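Long-range contact in haloacid dehalogenase domain protein hydrolase (Planctomyces limnophilus, PDB 4OVY), which is probably a hydrolase, possibly a phosphatase, of the haloacid dehalogenase family and binds calcium at the site where such enzymes hold their metal: residues Thr40-Thr46 against Pro228-Asn234. Numbering follows the deposited sequence.
Sequences TFDNDGT and PVMAVGN. With CA (calcium ion), chain J; EDO (1,2-ethanediol), chain H.
This contact forms the metal site of a haloacid dehalogenase (HAD) fold, where two neighbouring parallel strands end side by side. Residues 40-41 end strand 38-41 and pair with strand 230-233. Thr40 lies beside Ala231 (CA-CA 4.7 Å) and Phe41 beside Val232 (CA-CA 4.9 Å). Three backbone hydrogen bonds fix the register: Thr40 N to Met230 O (3.1 Å), Val232 N to Thr40 O (2.9 Å) and Asp42 N to Val232 O (3.0 Å). On one face of the sheet Thr40 OG1 is 3.4 Å from Ala231 CB, and Thr40 CG2 is 3.6 Å from Pro228 CG; helix 239-246 covers this face. On the other face Phe41 CE2 meets Val232 CG2 at 3.6 Å, against Met143 of helix 141-152.

Beyond the strand, residues 42-46 turn, and Thr46 N donates a hydrogen bond to Asn43 O (2.9 Å). Gly45 has positive phi (80°), and a CB there would clash with Asn234 ND2. With chi1 of Asp42 in t and of Asn234 in p, Asp42 OD2 (2.3 Å) and Asn234 OD1 (2.4 Å) reach the calcium, joined by Asp44 O (2.5 Å) and two waters. Thr46 OG1 donates to Asn234 OD1 (2.9 Å), while Lys216 forms a salt bridge with Asp42 OD1.

Asp42, Asp44 and Thr46 match the DxDx(T/V) signature, whose first aspartate is the nucleophile in HAD phosphatases; Asp42 probably corresponds to it. Asp44 OD2 accepts a hydrogen bond from O1 of an ethanediol (2.6 Å), probably from the crystallisation liquor. Strand pairing thus unites carboxylate, carbonyl and amide oxygens, hard donors suited to a divalent cation.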
loop_
_atom_site.group_PDB
_atom_site.type_symbol
_atom_site.label_atom_id
_atom_site.label_comp_id
_atom_site.label_asym_id
_atom_site.label_seq_id
_atom_site.Cartn_x
_atom_site.Cartn_y
_atom_site.Cartn_z
ATOM N N THR A 40 2.717 13.355 1.553
ATOM C CA THR A 40 3.825 12.481 1.178
ATOM C C THR A 40 5.168 13.194 1.302
ATOM O O THR A 40 5.321 14.347 0.886
ATOM C CB THR A 40 3.667 11.931 -0.254
ATOM O OG1 THR A 40 3.486 13.011 -1.180
ATOM C CG2 THR A 40 2.501 10.980 -0.336
ATOM N N PHE A 41 6.132 12.485 1.878
ATOM C CA PHE A 41 7.492 12.972 2.066
ATOM C C PHE A 41 8.477 12.028 1.392
ATOM O O PHE A 41 8.395 10.814 1.562
ATOM C CB PHE A 41 7.854 12.986 3.556
ATOM C CG PHE A 41 7.058 13.963 4.373
ATOM C CD1 PHE A 41 5.806 13.624 4.865
ATOM C CD2 PHE A 41 7.574 15.214 4.675
ATOM C CE1 PHE A 41 5.073 14.526 5.620
ATOM C CE2 PHE A 41 6.842 16.121 5.429
ATOM C CZ PHE A 41 5.595 15.772 5.904
ATOM N N ASP A 42 9.444 12.580 0.671
ATOM C CA ASP A 42 10.658 11.827 0.391
ATOM C C ASP A 42 11.392 11.608 1.723
ATOM O O ASP A 42 11.120 12.308 2.712
ATOM C CB ASP A 42 11.541 12.587 -0.594
ATOM C CG ASP A 42 12.599 11.713 -1.242
ATOM O OD1 ASP A 42 12.623 10.481 -1.059
ATOM O OD2 ASP A 42 13.425 12.279 -1.963
ATOM N N ASN A 43 12.310 10.645 1.751
ATOM C CA ASN A 43 13.122 10.389 2.942
ATOM C C ASN A 43 14.523 11.004 2.822
ATOM O O ASN A 43 14.817 12.018 3.453
ATOM C CB ASN A 43 13.210 8.878 3.219
ATOM C CG ASN A 43 13.906 8.562 4.539
ATOM O OD1 ASN A 43 13.789 9.307 5.517
ATOM N ND2 ASN A 43 14.632 7.453 4.570
ATOM N N ASP A 44 15.373 10.400 1.994
ATOM C CA ASP A 44 16.752 10.877 1.808
ATOM C C ASP A 44 16.756 12.359 1.424
ATOM O O ASP A 44 16.157 12.730 0.433
ATOM C CB ASP A 44 17.455 10.089 0.699
ATOM C CG ASP A 44 17.610 8.610 1.015
ATOM O OD1 ASP A 44 17.703 8.224 2.201
ATOM O OD2 ASP A 44 17.657 7.824 0.051
ATOM N N GLY A 45 17.416 13.196 2.218
ATOM C CA GLY A 45 17.560 14.615 1.909
ATOM C C GLY A 45 16.354 15.472 2.257
ATOM O O GLY A 45 16.405 16.694 2.122
ATOM N N THR A 46 15.269 14.830 2.690
ATOM C CA THR A 46 14.033 15.520 3.033
ATOM C C THR A 46 13.750 15.369 4.535
ATOM O O THR A 46 13.475 16.361 5.209
ATOM C CB THR A 46 12.869 14.985 2.184
ATOM O OG1 THR A 46 13.075 15.361 0.814
ATOM C CG2 THR A 46 11.531 15.542 2.653
ATOM N N PRO A 228 -2.317 12.998 -3.030
ATOM C CA PRO A 228 -2.051 13.721 -1.776
ATOM C C PRO A 228 -2.393 15.206 -1.884
ATOM O O PRO A 228 -2.371 15.767 -2.978
ATOM C CB PRO A 228 -0.541 13.526 -1.559
ATOM C CG PRO A 228 -0.199 12.295 -2.355
ATOM C CD PRO A 228 -1.106 12.342 -3.551
ATOM N N VAL A 229 -2.707 15.832 -0.755
ATOM C CA VAL A 229 -2.967 17.274 -0.735
ATOM C C VAL A 229 -1.720 18.092 -0.386
ATOM O O VAL A 229 -1.730 19.322 -0.482
ATOM C CB VAL A 229 -4.134 17.630 0.211
ATOM C CG1 VAL A 229 -5.382 16.849 -0.188
ATOM C CG2 VAL A 229 -3.756 17.373 1.661
HETATM N N MSE A 230 -0.648 17.407 0.007
HETATM C CA MSE A 230 0.630 18.058 0.287
HETATM C C MSE A 230 1.758 17.095 0.039
HETATM O O MSE A 230 1.586 15.887 0.177
HETATM C CB MSE A 230 0.602 18.509 1.743
HETATM C CG MSE A 230 1.817 19.301 2.173
HETATM SE SE MSE A 230 1.491 19.876 4.037
HETATM C CE MSE A 230 3.341 20.345 4.518
ATOM N N ALA A 231 2.911 17.626 -0.360
ATOM C CA ALA A 231 4.104 16.815 -0.565
ATOM C C ALA A 231 5.346 17.632 -0.285
ATOM O O ALA A 231 5.384 18.831 -0.556
ATOM C CB ALA A 231 4.147 16.256 -1.977
ATOM N N VAL A 232 6.354 16.968 0.265
ATOM C CA VAL A 232 7.639 17.578 0.529
ATOM C C VAL A 232 8.750 16.697 -0.036
ATOM O O VAL A 232 8.797 15.490 0.216
ATOM C CB VAL A 232 7.884 17.807 2.035
ATOM C CG1 VAL A 232 9.149 18.628 2.238
ATOM C CG2 VAL A 232 6.674 18.481 2.680
ATOM N N GLY A 233 9.636 17.319 -0.804
ATOM C CA GLY A 233 10.784 16.637 -1.386
ATOM C C GLY A 233 12.005 17.525 -1.288
ATOM O O GLY A 233 11.974 18.552 -0.595
ATOM N N ASN A 234 13.084 17.133 -1.965
ATOM C CA ASN A 234 14.304 17.945 -1.982
ATOM C C ASN A 234 15.117 17.869 -3.276
ATOM O O ASN A 234 16.066 18.626 -3.438
ATOM C CB ASN A 234 15.227 17.549 -0.834
ATOM C CG ASN A 234 15.874 16.200 -1.060
ATOM O OD1 ASN A 234 15.194 15.183 -1.102
ATOM N ND2 ASN A 234 17.191 16.186 -1.228
HETATM CA CA CA J . 15.631 12.965 -1.961
HETATM C C1 EDO H . 17.532 7.032 -2.934
HETATM O O1 EDO H . 16.838 8.151 -2.359
HETATM C C2 EDO H . 17.624 7.192 -4.448
HETATM O O2 EDO H . 16.380 7.679 -4.967
HETATM O O HOH W 1 14.268 12.496 -4.381
HETATM O O HOH W 2 17.481 12.449 -2.782
#